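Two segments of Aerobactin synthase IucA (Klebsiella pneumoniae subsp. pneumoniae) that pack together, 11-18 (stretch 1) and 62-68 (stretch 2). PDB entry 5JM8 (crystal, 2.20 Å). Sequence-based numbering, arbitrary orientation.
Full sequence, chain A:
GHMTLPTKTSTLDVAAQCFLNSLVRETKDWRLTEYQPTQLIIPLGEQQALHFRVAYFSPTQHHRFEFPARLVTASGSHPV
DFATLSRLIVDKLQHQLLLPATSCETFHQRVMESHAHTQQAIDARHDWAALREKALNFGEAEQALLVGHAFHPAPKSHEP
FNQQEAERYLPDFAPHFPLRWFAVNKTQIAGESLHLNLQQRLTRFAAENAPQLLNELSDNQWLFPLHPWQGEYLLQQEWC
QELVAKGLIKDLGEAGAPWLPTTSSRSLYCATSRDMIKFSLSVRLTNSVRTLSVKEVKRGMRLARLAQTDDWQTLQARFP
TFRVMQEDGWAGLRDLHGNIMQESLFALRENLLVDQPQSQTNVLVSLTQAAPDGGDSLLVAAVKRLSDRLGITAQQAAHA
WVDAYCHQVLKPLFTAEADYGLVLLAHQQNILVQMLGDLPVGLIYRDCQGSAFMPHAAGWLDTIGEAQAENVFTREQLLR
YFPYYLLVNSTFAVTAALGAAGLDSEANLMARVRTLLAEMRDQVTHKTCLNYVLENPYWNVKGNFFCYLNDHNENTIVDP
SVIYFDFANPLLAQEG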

# COMPACT_ATOMS: atom_id res chain seq x y z
N THR A 11 36.42 -18.44 -10.65
CA THR A 11 36.26 -18.38 -12.10
C THR A 11 35.83 -16.99 -12.54
O THR A 11 36.34 -16.45 -13.53
CB THR A 11 35.22 -19.40 -12.60
OG1 THR A 11 35.55 -20.71 -12.12
CG2 THR A 11 35.16 -19.42 -14.12
N LEU A 12 34.90 -16.41 -11.79
CA LEU A 12 34.37 -15.09 -12.10
C LEU A 12 34.97 -14.01 -11.21
O LEU A 12 35.08 -14.17 -10.00
CB LEU A 12 32.85 -15.08 -11.94
CG LEU A 12 32.02 -15.54 -13.14
CD1 LEU A 12 32.25 -17.01 -13.46
CD2 LEU A 12 30.56 -15.26 -12.88
N ASP A 13 35.35 -12.90 -11.84
CA ASP A 13 35.76 -11.71 -11.11
C ASP A 13 35.35 -10.48 -11.91
O ASP A 13 35.99 -10.13 -12.90
CB ASP A 13 37.27 -11.72 -10.84
CG ASP A 13 37.68 -10.68 -9.81
OD1 ASP A 13 36.94 -9.70 -9.61
OD2 ASP A 13 38.76 -10.85 -9.20
N VAL A 14 34.27 -9.84 -11.47
CA VAL A 14 33.78 -8.63 -12.11
C VAL A 14 34.61 -7.41 -11.72
O VAL A 14 34.62 -6.41 -12.43
CB VAL A 14 32.30 -8.36 -11.75
CG1 VAL A 14 31.40 -9.43 -12.36
CG2 VAL A 14 32.11 -8.28 -10.24
N ALA A 15 35.31 -7.50 -10.60
CA ALA A 15 36.18 -6.41 -10.14
C ALA A 15 37.44 -6.35 -11.00
O ALA A 15 37.84 -5.28 -11.46
CB ALA A 15 36.54 -6.59 -8.68
N ALA A 16 38.06 -7.50 -11.21
CA ALA A 16 39.28 -7.57 -12.00
C ALA A 16 39.00 -7.14 -13.43
O ALA A 16 39.85 -6.53 -14.08
CB ALA A 16 39.85 -8.98 -11.98
N GLN A 17 37.80 -7.44 -13.92
CA GLN A 17 37.44 -7.13 -15.29
C GLN A 17 37.43 -5.62 -15.53
O GLN A 17 37.65 -5.15 -16.64
CB GLN A 17 36.07 -7.72 -15.64
CG GLN A 17 35.82 -7.88 -17.13
CD GLN A 17 36.68 -8.97 -17.75
OE1 GLN A 17 36.61 -10.13 -17.35
NE2 GLN A 17 37.48 -8.59 -18.74
N CYS A 18 37.17 -4.85 -14.47
CA CYS A 18 37.20 -3.40 -14.54
C CYS A 18 38.62 -2.90 -14.73
O CYS A 18 38.88 -2.06 -15.59
CB CYS A 18 36.61 -2.78 -13.27
SG CYS A 18 34.84 -3.07 -13.05
N HIS A 62 33.81 -4.03 -23.42
CA HIS A 62 33.10 -4.67 -22.31
C HIS A 62 33.38 -6.17 -22.34
O HIS A 62 32.46 -6.98 -22.47
CB HIS A 62 31.59 -4.42 -22.38
CG HIS A 62 31.20 -2.99 -22.14
ND1 HIS A 62 31.14 -2.05 -23.15
CD2 HIS A 62 30.82 -2.35 -21.01
CE1 HIS A 62 30.75 -0.89 -22.65
NE2 HIS A 62 30.56 -1.04 -21.35
N HIS A 63 34.65 -6.55 -22.21
CA HIS A 63 35.06 -7.95 -22.30
C HIS A 63 34.70 -8.74 -21.05
O HIS A 63 34.56 -8.18 -19.96
CB HIS A 63 36.57 -8.06 -22.54
CG HIS A 63 37.05 -7.30 -23.73
ND1 HIS A 63 36.67 -7.61 -25.02
CD2 HIS A 63 37.90 -6.25 -23.83
CE1 HIS A 63 37.25 -6.77 -25.86
NE2 HIS A 63 38.01 -5.94 -25.16
N ARG A 64 34.57 -10.05 -21.23
CA ARG A 64 34.42 -10.98 -20.12
C ARG A 64 35.53 -12.02 -20.20
O ARG A 64 35.56 -12.84 -21.12
CB ARG A 64 33.04 -11.65 -20.14
CG ARG A 64 32.79 -12.56 -18.94
CD ARG A 64 31.36 -13.12 -18.90
NE ARG A 64 31.09 -14.04 -20.01
CZ ARG A 64 30.42 -13.72 -21.12
NH1 ARG A 64 30.24 -14.64 -22.06
NH2 ARG A 64 29.93 -12.50 -21.30
N PHE A 65 36.45 -11.98 -19.24
CA PHE A 65 37.54 -12.95 -19.16
C PHE A 65 37.18 -14.10 -18.22
O PHE A 65 36.52 -13.90 -17.20
CB PHE A 65 38.83 -12.28 -18.68
CG PHE A 65 39.40 -11.26 -19.63
CD1 PHE A 65 39.03 -11.24 -20.97
CD2 PHE A 65 40.32 -10.33 -19.18
CE1 PHE A 65 39.56 -10.30 -21.83
CE2 PHE A 65 40.85 -9.39 -20.04
CZ PHE A 65 40.47 -9.37 -21.37
N GLU A 66 37.62 -15.30 -18.59
CA GLU A 66 37.52 -16.46 -17.73
C GLU A 66 38.82 -16.60 -16.94
O GLU A 66 39.91 -16.58 -17.51
CB GLU A 66 37.24 -17.72 -18.55
CG GLU A 66 37.16 -19.00 -17.72
CD GLU A 66 36.76 -20.21 -18.55
OE1 GLU A 66 36.38 -20.03 -19.72
OE2 GLU A 66 36.84 -21.34 -18.02
N PHE A 67 38.70 -16.73 -15.62
CA PHE A 67 39.85 -16.75 -14.73
C PHE A 67 40.07 -18.15 -14.17
O PHE A 67 39.15 -18.97 -14.19
CB PHE A 67 39.66 -15.72 -13.61
CG PHE A 67 39.61 -14.30 -14.11
CD1 PHE A 67 40.78 -13.62 -14.41
CD2 PHE A 67 38.40 -13.65 -14.28
CE1 PHE A 67 40.74 -12.31 -14.86
CE2 PHE A 67 38.36 -12.35 -14.74
CZ PHE A 67 39.53 -11.68 -15.03
N PRO A 68 41.28 -18.43 -13.65
CA PRO A 68 42.44 -17.55 -13.48
C PRO A 68 43.19 -17.22 -14.77
O PRO A 68 43.06 -17.92 -15.77
CB PRO A 68 43.35 -18.37 -12.54
CG PRO A 68 43.00 -19.78 -12.83
CD PRO A 68 41.53 -19.78 -13.11

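The two stretches are joined by two hydrogen bonds, both donated by backbone amides of the second stretch. The shorter runs from Phe-65 N to Gln-17 OE1, at 2.6 Å and with an N-H...O angle of 169°, so the amide hydrogen points almost straight at the side-chain carbonyl oxygen. Gln-17 lies on the first turn of a helix, and its CA-to-CB bond is directed sideways to the other stretch; the t, p conformation of chi1 and chi2, with chi3 at 58°, nevertheless brings the carboxamide up against the strand that includes Arg-64 and Phe-65. There its oxygen acts as a surrogate backbone carbonyl, accepting from a strand amide as a neighboring strand might.

The second bond is made entirely by main-chain atoms. Phe-67 N donates to Thr-11 O over 3.2 Å, with an angle of 150°, longer and more bent than the first. It fixes the loop preceding the helix beside the end of the second stretch, where the chain turns a corner at Phe-67 and Pro-68, a turn that includes a cis peptide bond before the proline. The CA atoms of Thr-11 and Phe-67 are accordingly only 4.7 Å apart, whereas Gln-17 CA and Arg-64 CA are separated by 6.9 Å. Near the wider gap the link is made by the Gln-17 side chain, which bonds to Phe-65 N; near the narrower one the hydrogen bond is backbone to backbone.

Between these two anchor points the helix begins. Asp-13 occupies the N-cap position, and its OD1 accepts from Ala-16 N at 2.9 Å in a well-aligned bond and from Ala-15 N, also at 2.9 Å, in a weak one. The carboxylate thus satisfies amides that have no preceding helical turn to supply carbonyl partners. Farther along, a weak backbone bond links Gln-17 N to Asp-13 O at 3.4 Å.

The ring of Phe-67 packs against this start of the helix; the residue has the largest area covered by the opposing stretch, followed by Gln-17. Phe-67 CE2 lies 3.7 Å from Asp-13 O and 3.8 Å from Gln-17 OE1, while Phe-67 CZ meets Ala-16 CB at 4.1 Å, an apolar contact in which the small methyl group points toward the second stretch. These neighbors approach the ring obliquely, whereas Thr-11 O sits at its edge, near the ring plane. Phe-67 therefore joins the stretches twice, through its amide and through its aromatic side chain.

Gln-17 makes a similarly double use of its side chain. Besides the bond from OE1, its NE2 lies over one face of the Phe-65 ring, 3.4 Å from Phe-65 CD2, and is hydrogen-bonded elsewhere in the structure. The aliphatic part packs closely too, with Gln-17 CG 3.1 Å from His-63 O. Gln-17 NE2 is 3.2 Å from that same His-63 O, but the angle is too poor for a hydrogen bond. At the periphery, Thr-11 CG2 rests 4.1 Å from Glu-66 CG, a loose van der Waals contact between aliphatic carbons.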